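Long-range contacts in Alpha/beta hydrolase (Legionella pneumophila subsp. pneumophila str. Philadelphia 1, PDB 4EZI), which is of unknown function but has the alpha/beta-hydrolase fold and may act as a lipase on triacylglycerols: residues A[40-46]-A[62-68]; A[75-81]-A[112-118]; A[214-220]-A[268-272]. The contacts are given in a common frame with arbitrary orientation. Numbering follows the deposited sequence.

Contact 1 (A[40-46]-A[62-68]); sequences DLQLYKI and GLVAMPI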
loop_
_atom_site.group_PDB
_atom_site.type_symbol
_atom_site.label_atom_id
_atom_site.label_comp_id
_atom_site.label_asym_id
_atom_site.label_seq_id
_atom_site.Cartn_x
_atom_site.Cartn_y
_atom_site.Cartn_z
ATOM N N ASP A 40 -12.883 20.160 7.687
ATOM C CA ASP A 40 -11.596 20.606 7.167
ATOM C C ASP A 40 -10.502 19.812 7.903
ATOM O O ASP A 40 -10.706 19.406 9.050
ATOM C CB ASP A 40 -11.415 22.116 7.402
ATOM C CG ASP A 40 -12.579 22.920 6.918
ATOM O OD1 ASP A 40 -12.896 22.837 5.739
ATOM O OD2 ASP A 40 -13.194 23.660 7.730
ATOM N N LEU A 41 -9.345 19.614 7.268
ATOM C CA LEU A 41 -8.224 18.899 7.914
ATOM C C LEU A 41 -7.032 19.817 8.107
ATOM O O LEU A 41 -6.787 20.702 7.277
ATOM C CB LEU A 41 -7.751 17.697 7.074
ATOM C CG LEU A 41 -8.822 16.815 6.447
ATOM C CD1 LEU A 41 -8.180 15.715 5.609
ATOM C CD2 LEU A 41 -9.730 16.233 7.541
ATOM N N GLN A 42 -6.260 19.580 9.173
ATOM C CA GLN A 42 -4.908 20.116 9.320
ATOM C C GLN A 42 -3.920 19.014 8.919
ATOM O O GLN A 42 -4.043 17.859 9.355
ATOM C CB GLN A 42 -4.653 20.551 10.758
ATOM C CG GLN A 42 -3.179 20.940 11.078
ATOM C CD GLN A 42 -2.677 22.200 10.404
ATOM O OE1 GLN A 42 -3.292 23.251 10.524
ATOM N NE2 GLN A 42 -1.519 22.108 9.714
ATOM N N LEU A 43 -2.934 19.386 8.103
ATOM C CA LEU A 43 -1.954 18.459 7.575
ATOM C C LEU A 43 -0.577 18.668 8.188
ATOM O O LEU A 43 -0.142 19.811 8.360
ATOM C CB LEU A 43 -1.817 18.658 6.054
ATOM C CG LEU A 43 -3.052 18.596 5.185
ATOM C CD1 LEU A 43 -2.679 18.706 3.698
ATOM C CD2 LEU A 43 -3.757 17.331 5.409
ATOM N N TYR A 44 0.113 17.544 8.413
ATOM C CA TYR A 44 1.493 17.519 8.869
ATOM C C TYR A 44 2.266 16.504 8.059
ATOM O O TYR A 44 1.779 15.387 7.819
ATOM C CB TYR A 44 1.581 17.112 10.333
ATOM C CG TYR A 44 1.020 18.146 11.284
ATOM C CD1 TYR A 44 1.786 19.230 11.678
ATOM C CD2 TYR A 44 -0.260 18.033 11.784
ATOM C CE1 TYR A 44 1.298 20.183 12.560
ATOM C CE2 TYR A 44 -0.777 19.012 12.653
ATOM C CZ TYR A 44 0.016 20.083 13.011
ATOM O OH TYR A 44 -0.484 21.036 13.876
ATOM N N LYS A 45 3.485 16.864 7.663
ATOM C CA LYS A 45 4.460 15.881 7.187
ATOM C C LYS A 45 5.365 15.527 8.354
ATOM O O LYS A 45 5.891 16.437 9.031
ATOM C CB LYS A 45 5.291 16.450 6.016
ATOM C CG LYS A 45 6.487 15.587 5.630
ATOM C CD LYS A 45 7.076 16.001 4.265
ATOM C CE LYS A 45 7.862 17.243 4.319
ATOM N NZ LYS A 45 9.053 16.931 5.071
ATOM N N ILE A 46 5.527 14.230 8.602
ATOM C CA ILE A 46 6.353 13.785 9.700
ATOM C C ILE A 46 7.521 12.946 9.200
ATOM O O ILE A 46 7.467 12.334 8.143
ATOM C CB ILE A 46 5.536 13.013 10.781
ATOM C CG1 ILE A 46 5.123 11.595 10.339
ATOM C CG2 ILE A 46 4.292 13.796 11.216
ATOM C CD1 ILE A 46 4.419 10.801 11.483
ATOM N N GLY A 62 5.991 10.570 6.035
ATOM C CA GLY A 62 4.618 10.340 5.668
ATOM C C GLY A 62 3.754 11.510 6.058
ATOM O O GLY A 62 4.268 12.531 6.570
ATOM N N LEU A 63 2.460 11.396 5.784
ATOM C CA LEU A 63 1.473 12.428 6.018
ATOM C C LEU A 63 0.531 12.031 7.142
ATOM O O LEU A 63 0.075 10.890 7.211
ATOM C CB LEU A 63 0.641 12.627 4.755
ATOM C CG LEU A 63 -0.259 13.870 4.715
ATOM C CD1 LEU A 63 0.564 15.163 4.624
ATOM C CD2 LEU A 63 -1.226 13.779 3.555
ATOM N N VAL A 64 0.194 13.007 7.988
ATOM C CA VAL A 64 -0.885 12.866 8.959
ATOM C C VAL A 64 -1.888 13.999 8.737
ATOM O O VAL A 64 -1.512 15.167 8.643
ATOM C CB VAL A 64 -0.382 12.921 10.417
ATOM C CG1 VAL A 64 -1.542 12.744 11.387
ATOM C CG2 VAL A 64 0.699 11.881 10.639
ATOM N N ALA A 65 -3.167 13.666 8.645
ATOM C CA ALA A 65 -4.241 14.627 8.427
ATOM C C ALA A 65 -5.277 14.485 9.527
ATOM O O ALA A 65 -5.795 13.397 9.752
ATOM C CB ALA A 65 -4.885 14.404 7.073
HETATM N N MSE A 66 -5.539 15.590 10.229
HETATM C CA MSE A 66 -6.381 15.618 11.422
HETATM C C MSE A 66 -7.632 16.464 11.163
HETATM O O MSE A 66 -7.519 17.686 10.992
HETATM C CB MSE A 66 -5.615 16.218 12.616
HETATM C CG MSE A 66 -4.478 15.344 13.086
HETATM SE SE MSE A 66 -3.360 16.257 14.400
HETATM C CE MSE A 66 -2.075 14.849 14.789
ATOM N N PRO A 67 -8.822 15.842 11.194
ATOM C CA PRO A 67 -10.058 16.639 11.168
ATOM C C PRO A 67 -10.071 17.699 12.268
ATOM O O PRO A 67 -9.768 17.421 13.426
ATOM C CB PRO A 67 -11.148 15.590 11.393
ATOM C CG PRO A 67 -10.584 14.316 10.852
ATOM C CD PRO A 67 -9.108 14.394 11.152
ATOM N N ILE A 68 -10.424 18.911 11.871
ATOM C CA ILE A 68 -10.499 20.041 12.784
ATOM C C ILE A 68 -11.979 20.070 13.318
ATOM O O ILE A 68 -12.936 19.922 12.578
ATOM C CB ILE A 68 -10.127 21.369 12.063
ATOM C CG1 ILE A 68 -8.717 21.292 11.444
ATOM C CG2 ILE A 68 -10.255 22.572 13.016
ATOM C CD1 ILE A 68 -8.468 22.382 10.361
#
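Seven backbone hydrogen bonds join 40-46 to 62-68, two antiparallel neighbours of a beta hairpin at 159°. The pairs Gln42-Met66, Tyr44-Val64 and Ile46-Gly62 bond both ways: Gln42 N to Met66 O, Met66 N to Gln42 O, Tyr44 N to Val64 O, Val64 N to Tyr44 O and Ile46 N to Gly62 O are all 2.9 Å, whereas Gly62 N to Ile46 O lengthens to 3.1 Å. Ile68 N, 2.9 Å from Asp40 O, adds a bond beyond the non-hydrogen-bonded pair Leu41-Pro67. The alternate residues turn outward: Leu41, Leu43 and Lys45 bond to strand 8-17, Leu63 to Met115. Gln42 NE2 folds back onto Leu43 O at 3.0 Å; Asp40 OD1 accepts from Arg19 N, and Lys45 NZ forms a salt bridge with Asp123. Side chains split by face. Leu41 CD1 and Leu43 CD2 lie 3.8 and 3.6 Å from Ala65 CB, under Leu102 of helix 99-108; on the other face Ile46 CD1 meets Val64 CG2 at 4.0 Å, and selenomethionine Met66 SE sits 4.2 Å from Tyr44 CE2, an oblique Met-aromatic contact. With backbone polarity met by sheet partners, apolar side chains can pack against helices on both faces of this hydrolase sheet.

Contact 2 (A[75-81]-A[112-118]); sequences GIISYQH and MTVMPDY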
loop_
_atom_site.group_PDB
_atom_site.type_symbol
_atom_site.label_atom_id
_atom_site.label_comp_id
_atom_site.label_asym_id
_atom_site.label_seq_id
_atom_site.Cartn_x
_atom_site.Cartn_y
_atom_site.Cartn_z
ATOM N N GLY A 75 -11.326 8.192 15.212
ATOM C CA GLY A 75 -10.606 6.955 14.898
ATOM C C GLY A 75 -9.446 7.241 13.963
ATOM O O GLY A 75 -9.392 8.298 13.321
ATOM N N ILE A 76 -8.515 6.289 13.863
ATOM C CA ILE A 76 -7.369 6.394 12.958
ATOM C C ILE A 76 -7.511 5.423 11.811
ATOM O O ILE A 76 -7.831 4.270 12.031
ATOM C CB ILE A 76 -6.039 6.095 13.697
ATOM C CG1 ILE A 76 -5.807 7.125 14.801
ATOM C CG2 ILE A 76 -4.845 6.074 12.765
ATOM C CD1 ILE A 76 -4.580 6.832 15.665
ATOM N N ILE A 77 -7.248 5.904 10.597
ATOM C CA ILE A 77 -7.125 5.026 9.439
ATOM C C ILE A 77 -5.699 5.144 8.911
ATOM O O ILE A 77 -5.200 6.257 8.690
ATOM C CB ILE A 77 -8.204 5.317 8.381
ATOM C CG1 ILE A 77 -8.247 4.245 7.270
ATOM C CG2 ILE A 77 -8.118 6.729 7.817
ATOM C CD1 ILE A 77 -7.339 4.473 6.104
ATOM N N SER A 78 -5.028 3.996 8.784
ATOM C CA SER A 78 -3.696 3.939 8.191
ATOM C C SER A 78 -3.899 3.464 6.768
ATOM O O SER A 78 -4.357 2.343 6.559
ATOM C CB SER A 78 -2.791 2.979 8.989
ATOM O OG SER A 78 -1.472 2.943 8.494
ATOM N N TYR A 79 -3.557 4.312 5.806
ATOM C CA TYR A 79 -3.742 4.044 4.406
ATOM C C TYR A 79 -2.371 3.888 3.721
ATOM O O TYR A 79 -1.575 4.829 3.719
ATOM C CB TYR A 79 -4.554 5.154 3.695
ATOM C CG TYR A 79 -4.843 4.758 2.274
ATOM C CD1 TYR A 79 -3.944 5.054 1.244
ATOM C CD2 TYR A 79 -5.950 3.992 1.977
ATOM C CE1 TYR A 79 -4.191 4.641 -0.044
ATOM C CE2 TYR A 79 -6.196 3.526 0.701
ATOM C CZ TYR A 79 -5.310 3.844 -0.308
ATOM O OH TYR A 79 -5.552 3.395 -1.589
ATOM N N GLN A 80 -2.188 2.723 3.100
ATOM C CA GLN A 80 -0.943 2.328 2.450
ATOM C C GLN A 80 -1.104 2.448 0.935
ATOM O O GLN A 80 -1.891 1.733 0.306
ATOM C CB GLN A 80 -0.633 0.900 2.846
ATOM C CG GLN A 80 -0.137 0.715 4.267
ATOM C CD GLN A 80 -1.117 1.149 5.329
ATOM O OE1 GLN A 80 -0.843 2.109 6.042
ATOM N NE2 GLN A 80 -2.241 0.439 5.466
ATOM N N HIS A 81 -0.335 3.345 0.340
ATOM C CA HIS A 81 -0.460 3.669 -1.079
ATOM C C HIS A 81 0.031 2.575 -2.018
ATOM O O HIS A 81 0.799 1.690 -1.634
ATOM C CB HIS A 81 0.227 5.012 -1.395
ATOM C CG HIS A 81 1.722 4.978 -1.315
ATOM N ND1 HIS A 81 2.500 4.402 -2.301
ATOM C CD2 HIS A 81 2.583 5.546 -0.443
ATOM C CE1 HIS A 81 3.779 4.552 -1.995
ATOM N NE2 HIS A 81 3.858 5.268 -0.885
HETATM N N MSE A 112 -8.674 10.446 11.530
HETATM C CA MSE A 112 -7.292 10.864 11.437
HETATM C C MSE A 112 -6.589 9.952 10.454
HETATM O O MSE A 112 -6.542 8.742 10.679
HETATM C CB MSE A 112 -6.623 10.853 12.805
HETATM C CG MSE A 112 -5.140 11.270 12.710
HETATM SE SE MSE A 112 -4.305 11.489 14.441
HETATM C CE MSE A 112 -3.051 10.066 14.374
ATOM N N THR A 113 -6.122 10.513 9.339
ATOM C CA THR A 113 -5.666 9.752 8.190
ATOM C C THR A 113 -4.140 9.771 8.186
ATOM O O THR A 113 -3.509 10.836 8.159
ATOM C CB THR A 113 -6.320 10.310 6.902
ATOM O OG1 THR A 113 -7.746 10.252 7.047
ATOM C CG2 THR A 113 -5.896 9.544 5.678
ATOM N N VAL A 114 -3.544 8.582 8.251
ATOM C CA VAL A 114 -2.111 8.375 8.437
ATOM C C VAL A 114 -1.613 7.625 7.214
ATOM O O VAL A 114 -2.115 6.563 6.911
ATOM C CB VAL A 114 -1.856 7.570 9.721
ATOM C CG1 VAL A 114 -0.410 7.235 9.896
ATOM C CG2 VAL A 114 -2.399 8.348 10.946
HETATM N N MSE A 115 -0.628 8.192 6.506
HETATM C CA MSE A 115 -0.224 7.694 5.200
HETATM C C MSE A 115 1.295 7.636 5.108
HETATM O O MSE A 115 1.946 8.664 4.891
HETATM C CB MSE A 115 -0.789 8.588 4.093
HETATM C CG MSE A 115 -2.279 8.783 4.191
HETATM SE SE MSE A 115 -2.995 9.840 2.734
HETATM C CE MSE A 115 -2.826 8.544 1.350
ATOM N N PRO A 116 1.883 6.445 5.246
ATOM C CA PRO A 116 3.342 6.353 5.101
ATOM C C PRO A 116 3.772 6.586 3.648
ATOM O O PRO A 116 3.071 6.171 2.726
ATOM C CB PRO A 116 3.663 4.920 5.512
ATOM C CG PRO A 116 2.385 4.160 5.234
ATOM C CD PRO A 116 1.284 5.132 5.571
ATOM N N ASP A 117 4.962 7.147 3.450
ATOM C CA ASP A 117 5.526 7.230 2.113
ATOM C C ASP A 117 6.154 5.932 1.632
ATOM O O ASP A 117 6.210 5.682 0.429
ATOM C CB ASP A 117 6.590 8.343 2.015
ATOM C CG ASP A 117 6.040 9.737 2.140
ATOM O OD1 ASP A 117 4.824 9.956 1.960
ATOM O OD2 ASP A 117 6.857 10.649 2.391
ATOM N N TYR A 118 6.664 5.157 2.580
ATOM C CA TYR A 118 7.502 3.946 2.411
ATOM C C TYR A 118 8.989 4.318 2.295
ATOM O O TYR A 118 9.369 5.433 1.945
ATOM C CB TYR A 118 7.158 3.075 1.209
ATOM C CG TYR A 118 5.762 2.547 1.103
ATOM C CD1 TYR A 118 4.996 2.229 2.198
ATOM C CD2 TYR A 118 5.238 2.283 -0.148
ATOM C CE1 TYR A 118 3.718 1.704 2.051
ATOM C CE2 TYR A 118 3.984 1.734 -0.297
ATOM C CZ TYR A 118 3.203 1.444 0.803
ATOM O OH TYR A 118 1.947 0.874 0.651
HETATM O O HOH W 1 0.509 5.529 2.058
#
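Strands 74-80 and 112-116 are the parallel pair of a beta-alpha-beta unit in the alpha/beta-hydrolase sheet, with helix 99-108 in the crossover. Four bonds of 2.9 Å join them: Met112 N to Gly75 O, Ile77 N to Met112 O, Val114 N to Ile77 O and Tyr79 N to Val114 O. Ile76 (chi1 m) and the extended selenomethionine Met112 bring CD1 and CE to 3.8 Å, and Ile76 CG2 reaches Val114 CG2 at the same distance. On the other face Tyr79 takes chi1 t and selenomethionine Met115 chi1 m, which sets Met115 CE 3.7 Å from Tyr79 CD1; Tyr79 also stacks on Tyr101 of the crossover helix. Gln80 curls back (m, then p), so that its OE1 receives Ser78 OG at 2.7 Å and its NE2 reaches Ser78 O at 3.0 Å. Where the strands end, a water donates to Tyr79 O and Pro116 O and accepts from His81 N. His81, chi1 p, swings its ring over Tyr118, centroids 4.1 Å apart and planes oblique at 37°. Tyr118 touches the probable nucleophile elbow and bonds to Ser174. Each ring donates to a backbone carbonyl: Tyr118 OH to His81 O at 2.7 Å, His81 NE2 to Asp117 O at 2.7 Å.

Contact 3 (A[214-220]-A[268-272]); sequences PGPRATA and LPQDP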
loop_
_atom_site.group_PDB
_atom_site.type_symbol
_atom_site.label_atom_id
_atom_site.label_comp_id
_atom_site.label_asym_id
_atom_site.label_seq_id
_atom_site.Cartn_x
_atom_site.Cartn_y
_atom_site.Cartn_z
ATOM N N PRO A 214 0.445 -10.359 -19.150
ATOM C CA PRO A 214 0.816 -9.015 -18.745
ATOM C C PRO A 214 -0.189 -7.945 -19.114
ATOM O O PRO A 214 -0.504 -7.742 -20.290
ATOM C CB PRO A 214 2.123 -8.781 -19.502
ATOM C CG PRO A 214 2.010 -9.679 -20.677
ATOM C CD PRO A 214 1.420 -10.908 -20.102
ATOM N N GLY A 215 -0.631 -7.210 -18.108
ATOM C CA GLY A 215 -1.428 -6.004 -18.334
ATOM C C GLY A 215 -0.510 -4.838 -18.697
ATOM O O GLY A 215 0.703 -5.002 -18.936
ATOM N N PRO A 216 -1.065 -3.622 -18.739
ATOM C CA PRO A 216 -0.345 -2.466 -19.266
ATOM C C PRO A 216 0.862 -2.010 -18.436
ATOM O O PRO A 216 1.665 -1.231 -18.939
ATOM C CB PRO A 216 -1.415 -1.368 -19.294
ATOM C CG PRO A 216 -2.732 -2.104 -19.327
ATOM C CD PRO A 216 -2.509 -3.342 -18.541
ATOM N N ARG A 217 0.967 -2.451 -17.184
ATOM C CA ARG A 217 2.028 -2.025 -16.266
ATOM C C ARG A 217 2.920 -3.173 -15.815
ATOM O O ARG A 217 3.807 -2.982 -14.996
ATOM C CB ARG A 217 1.366 -1.345 -15.060
ATOM C CG ARG A 217 0.748 0.038 -15.413
ATOM C CD ARG A 217 -0.376 0.427 -14.484
ATOM N NE ARG A 217 -1.564 -0.391 -14.657
ATOM C CZ ARG A 217 -2.526 -0.143 -15.522
ATOM N NH1 ARG A 217 -2.507 0.937 -16.278
ATOM N NH2 ARG A 217 -3.538 -1.002 -15.608
ATOM N N ALA A 218 2.674 -4.374 -16.334
ATOM C CA ALA A 218 3.340 -5.588 -15.837
ATOM C C ALA A 218 4.843 -5.528 -15.927
ATOM O O ALA A 218 5.535 -5.836 -14.968
ATOM C CB ALA A 218 2.833 -6.804 -16.615
ATOM N N THR A 219 5.369 -5.109 -17.077
ATOM C CA THR A 219 6.811 -5.070 -17.221
ATOM C C THR A 219 7.432 -4.113 -16.203
ATOM O O THR A 219 8.468 -4.410 -15.604
ATOM C CB THR A 219 7.209 -4.665 -18.638
ATOM O OG1 THR A 219 6.563 -5.571 -19.534
ATOM C CG2 THR A 219 8.729 -4.743 -18.830
ATOM N N ALA A 220 6.822 -2.939 -16.034
ATOM C CA ALA A 220 7.312 -1.968 -15.053
ATOM C C ALA A 220 7.298 -2.550 -13.647
ATOM O O ALA A 220 8.249 -2.371 -12.887
ATOM C CB ALA A 220 6.525 -0.670 -15.132
ATOM N N LEU A 268 9.825 0.698 -21.678
ATOM C CA LEU A 268 9.895 -0.737 -21.470
ATOM C C LEU A 268 8.932 -1.436 -22.419
ATOM O O LEU A 268 7.827 -0.945 -22.692
ATOM C CB LEU A 268 9.504 -1.059 -20.023
ATOM C CG LEU A 268 10.519 -0.577 -18.976
ATOM C CD1 LEU A 268 9.950 -0.843 -17.586
ATOM C CD2 LEU A 268 11.914 -1.195 -19.157
ATOM N N PRO A 269 9.297 -2.637 -22.866
ATOM C CA PRO A 269 8.356 -3.394 -23.697
ATOM C C PRO A 269 7.110 -3.825 -22.917
ATOM O O PRO A 269 7.153 -3.983 -21.708
ATOM C CB PRO A 269 9.164 -4.619 -24.120
ATOM C CG PRO A 269 10.167 -4.799 -23.062
ATOM C CD PRO A 269 10.500 -3.420 -22.540
ATOM N N GLN A 270 6.022 -4.030 -23.632
ATOM C CA GLN A 270 4.799 -4.510 -23.005
ATOM C C GLN A 270 4.862 -5.974 -22.572
ATOM O O GLN A 270 4.213 -6.342 -21.599
ATOM C CB GLN A 270 3.592 -4.222 -23.885
ATOM C CG GLN A 270 3.145 -2.755 -23.743
ATOM C CD GLN A 270 2.368 -2.497 -22.449
ATOM O OE1 GLN A 270 1.272 -3.043 -22.277
ATOM N NE2 GLN A 270 2.954 -1.705 -21.511
ATOM N N ASP A 271 5.660 -6.782 -23.274
ATOM C CA ASP A 271 5.876 -8.186 -22.914
ATOM C C ASP A 271 7.059 -8.294 -21.953
ATOM O O ASP A 271 8.197 -8.061 -22.371
ATOM C CB ASP A 271 6.157 -9.011 -24.170
ATOM C CG ASP A 271 6.399 -10.486 -23.881
ATOM O OD1 ASP A 271 6.375 -10.926 -22.709
ATOM O OD2 ASP A 271 6.590 -11.252 -24.875
ATOM N N PRO A 272 6.804 -8.607 -20.668
ATOM C CA PRO A 272 7.901 -8.616 -19.709
ATOM C C PRO A 272 8.983 -9.608 -20.037
ATOM O O PRO A 272 10.123 -9.441 -19.579
ATOM C CB PRO A 272 7.226 -8.942 -18.360
ATOM C CG PRO A 272 5.806 -8.702 -18.537
ATOM C CD PRO A 272 5.520 -8.922 -20.014
HETATM O O HOH W 2 0.608 -5.914 -22.056
HETATM O O HOH W 3 3.507 -4.673 -19.446
#
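Two direct hydrogen bonds, both from side chain to backbone, hold the entry of helix 218-233 against the loop after helix 261-267. Thr219 OG1 donates to Pro269 O at 2.8 Å from the first turn of its helix. Gln270 starts away from 214-220, but its chain bends back so that NE2 gives an almost straight bond of 2.9 Å to Pro216 O.

Water supplies a second set of links. One molecule donates to Gly215 O at 2.9 Å and Gln270 O at 2.8 Å while accepting from Thr219 N at 3.0 Å, so it serves an NH at the helix start and carbonyls from both segments. Another lies 2.8 Å from Pro214 O and 3.0 Å from Gln270 OE1, bridging the outer edge.

Apolar contacts fill the rest. Pro272 packs its ring against the residues before and within the helix start, CD 3.4 Å from Pro214 CB and CG 4.0 Å from Ala218 CB. At the far end Leu268, the first residue after helix 261-267 to leave helical geometry, places CB 3.9 Å from Thr219 CG2 and CD1 4.2 Å from Ala220 CB, with Ile251 and Leu254 of helix 247-254 also against it. Thr219 gives up the most surface of the residues here, 99 Å².

Arg217 points away and pairs with Asp320 instead. Its residue lies in the type I beta turn Gly215-Ala218, which leads into the helix. The arrangement is loop-to-helix-start packing within the helical insertion between strands 193-197 and 310-314, consistent with the cap or lid found in many alpha/beta hydrolases.

How the contacts relate
Contacts 1 and 2 are parts of one continuous sheet, their centres 10 Å apart. Strand 57-67 runs antiparallel beside 112-116, and probable hydrogen bonds of 2.9 Å, Leu63 O to Met115 N and Ala65 N to Thr113 O, join them. Contact 3 lies outside the sheet, 29 Å from contact 2 and 36 Å from contact 1 between centres, and across the chain's centre from contact 1. The likely catalytic triad, Ser169, His351 and Asp318, brings contacts 2 and 3 into relation: Tyr79 and Pro216 each come near it without touching. Bound PEG lies about 9 Å from the Tyr118 side chain, and PEG, not necessarily the same molecule, about 8 Å from that of Ala218.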